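Hydrogenase (NiFe) small subunit HydA (Allochromatium vinosum, PDB 3MYR) forms the iron-sulfur electron-transfer subunit of a heterodimeric [NiFe] hydrogenase, passing electrons between the active site of the large subunit and an outside redox partner. Local coordinates at the interface of chains A and B. Sequence-based numbering; all coordinates share one arbitrary frame. Chains: chain A, Hydrogenase (NiFe) small subunit HydA; chain B, Nickel-dependent hydrogenase large subunit.

The interface of chains A and B. Residues chain A 147-148, 248, 250; chain B 59, 211, 213-214.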
ATOM      1  N   CYS A 147      -5.994  -3.560  13.077  1.00 17.25           N
ATOM      2  CA  CYS A 147      -5.226  -2.626  12.262  1.00 14.55           C
ATOM      3  C   CYS A 147      -4.312  -3.470  11.346  1.00 15.13           C
ATOM      4  O   CYS A 147      -3.110  -3.672  11.623  1.00 17.68           O
ATOM      5  CB  CYS A 147      -4.415  -1.718  13.223  1.00 15.30           C
ATOM      6  SG  CYS A 147      -3.693  -0.333  12.323  1.00 16.48           S
ATOM      7  N   PRO A 148      -4.898  -4.121  10.328  1.00 15.99           N
ATOM      8  CA  PRO A 148      -6.352  -4.110  10.025  1.00 15.10           C
ATOM      9  C   PRO A 148      -6.981  -5.325  10.750  1.00 14.29           C
ATOM     10  O   PRO A 148      -6.257  -6.109  11.376  1.00 15.37           O
ATOM     11  CB  PRO A 148      -6.395  -4.298   8.506  1.00 15.71           C
ATOM     12  CG  PRO A 148      -5.128  -5.187   8.204  1.00 14.36           C
ATOM     13  CD  PRO A 148      -4.110  -4.861   9.317  1.00 14.26           C
ATOM     14  N   LEU A 248       0.331  -5.716  19.939  1.00 16.09           N
ATOM     15  CA  LEU A 248       0.354  -4.263  20.124  1.00 17.61           C
ATOM     16  C   LEU A 248      -0.942  -3.731  20.724  1.00 18.39           C
ATOM     17  O   LEU A 248      -1.006  -2.508  21.020  1.00 17.27           O
ATOM     18  CB  LEU A 248       0.490  -3.574  18.722  1.00 19.62           C
ATOM     19  CG  LEU A 248       1.705  -4.034  17.856  1.00 19.75           C
ATOM     20  CD1 LEU A 248       1.622  -3.455  16.418  1.00 16.35           C
ATOM     21  CD2 LEU A 248       2.999  -3.694  18.502  1.00 17.29           C
ATOM     22  N   CYS A 250      -3.940  -3.950  18.845  1.00 17.52           N
ATOM     23  CA  CYS A 250      -4.307  -3.065  17.720  1.00 17.96           C
ATOM     24  C   CYS A 250      -5.833  -2.979  17.443  1.00 19.02           C
ATOM     25  O   CYS A 250      -6.264  -2.113  16.677  1.00 18.35           O
ATOM     26  CB  CYS A 250      -3.548  -3.362  16.433  1.00 15.47           C
ATOM     27  SG  CYS A 250      -4.231  -4.862  15.606  1.00 17.17           S
TER
ATOM     28  N   ARG B  59       1.709   2.025   9.298  1.00 19.03           N
ATOM     29  CA  ARG B  59       0.324   2.436   9.039  1.00 18.10           C
ATOM     30  C   ARG B  59       0.223   3.728   8.223  1.00 18.81           C
ATOM     31  O   ARG B  59      -0.877   4.190   7.943  1.00 19.78           O
ATOM     32  CB  ARG B  59      -0.487   2.545  10.356  1.00 18.62           C
ATOM     33  CG  ARG B  59      -1.097   1.181  10.775  1.00 16.51           C
ATOM     34  CD  ARG B  59      -0.008   0.091  11.104  1.00 13.40           C
ATOM     35  NE  ARG B  59      -0.619  -1.018  11.838  1.00 16.47           N
ATOM     36  CZ  ARG B  59       0.065  -1.986  12.437  1.00 18.00           C
ATOM     37  NH1 ARG B  59       1.392  -1.858  12.574  1.00 15.51           N
ATOM     38  NH2 ARG B  59      -0.575  -3.070  12.930  1.00 16.68           N
ATOM     39  N   LYS B 211       1.301 -11.636  10.199  1.00 17.58           N
ATOM     40  CA  LYS B 211       0.051 -11.224   9.571  1.00 16.15           C
ATOM     41  C   LYS B 211       0.330 -10.445   8.344  1.00 15.97           C
ATOM     42  O   LYS B 211       1.387  -9.855   8.220  1.00 17.53           O
ATOM     43  CB  LYS B 211      -0.803 -10.365  10.522  1.00 15.05           C
ATOM     44  CG  LYS B 211      -0.030  -9.215  11.076  1.00 15.95           C
ATOM     45  CD  LYS B 211      -0.807  -8.490  12.146  1.00 19.59           C
ATOM     46  CE  LYS B 211      -1.735  -7.474  11.457  1.00 22.80           C
ATOM     47  NZ  LYS B 211      -1.898  -6.245  12.185  1.00 28.04           N
ATOM     48  N   PRO B 213      -2.328  -7.787   5.880  1.00 17.82           N
ATOM     49  CA  PRO B 213      -1.356  -6.668   5.943  1.00 17.71           C
ATOM     50  C   PRO B 213      -0.712  -6.392   7.335  1.00 18.00           C
ATOM     51  O   PRO B 213      -1.201  -6.855   8.384  1.00 16.06           O
ATOM     52  CB  PRO B 213      -2.195  -5.435   5.503  1.00 16.60           C
ATOM     53  CG  PRO B 213      -3.430  -6.067   4.682  1.00 14.10           C
ATOM     54  CD  PRO B 213      -3.687  -7.298   5.537  1.00 18.23           C
ATOM     55  N   HIS B 214       0.328  -5.556   7.297  1.00 15.38           N
ATOM     56  CA  HIS B 214       0.983  -5.034   8.438  1.00 17.22           C
ATOM     57  C   HIS B 214       1.749  -6.053   9.295  1.00 17.28           C
ATOM     58  O   HIS B 214       1.532  -6.148  10.506  1.00 16.74           O
ATOM     59  CB  HIS B 214      -0.010  -4.113   9.211  1.00 15.78           C
ATOM     60  CG  HIS B 214      -0.295  -2.834   8.475  1.00 17.75           C
ATOM     61  ND1 HIS B 214      -1.418  -2.061   8.675  1.00 17.26           N
ATOM     62  CD2 HIS B 214       0.389  -2.243   7.468  1.00 12.99           C
ATOM     63  CE1 HIS B 214      -1.399  -1.031   7.850  1.00 14.54           C
ATOM     64  NE2 HIS B 214      -0.289  -1.105   7.129  1.00 17.61           N
TER
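A:Cys147, a ligand of the proximal [4Fe-4S] cluster in the small subunit of this [NiFe] hydrogenase, meets B:Arg59 and B:Lys211 of the large subunit where the heterodimer joins. B:Arg59, the arginine of the RxCGxC motif whose cysteines B:Cys61 and B:Cys64 bind the nickel-iron centre, grips A:Cys147 side-on with two nitrogens. B:Arg59 NE donates to the cluster-bound sulfur, A:Cys147 SG, at 3.2 Å. B:Arg59 NH2 donates to the backbone A:Cys147 O at 2.9 Å, in the carbonyl plane, although the oxygen is tilted from the guanidinium plane. With SG anti to the backbone N (chi1 -169°), sulfur and carbonyl oxygen both face the arginine, and B:Arg59 CG packs 3.4 Å from A:Cys147 SG. B:Lys211, bent at its last two torsions, brings B:Lys211 NZ to A:Cys147 O at 2.9 Å from above the carbonyl plane. The two cationic groups would probably offset negative charge on the cluster and its cysteine sulfur, favouring the reduced form. Replacing B:Arg59 with an alanine would remove both donors and is likely to leave the sulfur without its chain B partner and the carbonyl more dependent on the lysine. B:His214 lays CB over the guanidinium centre, 3.8 Å above its plane, while B:Arg59 CD covers the imidazole rim; this packing probably helps fix the arginine's rotation. A:Cys147 O also lies in plane at the imidazole edge. A:Leu248, beside the [3Fe-4S] cluster, approaches from the opposite direction, its CD1 4.1 Å from B:Arg59 NH2. Next to the lysine, A:Pro148, whose cis peptide contains the gripped carbonyl, places A:Pro148 CG 3.7 Å from B:Pro213 CD; B:Pro213 also follows a cis peptide.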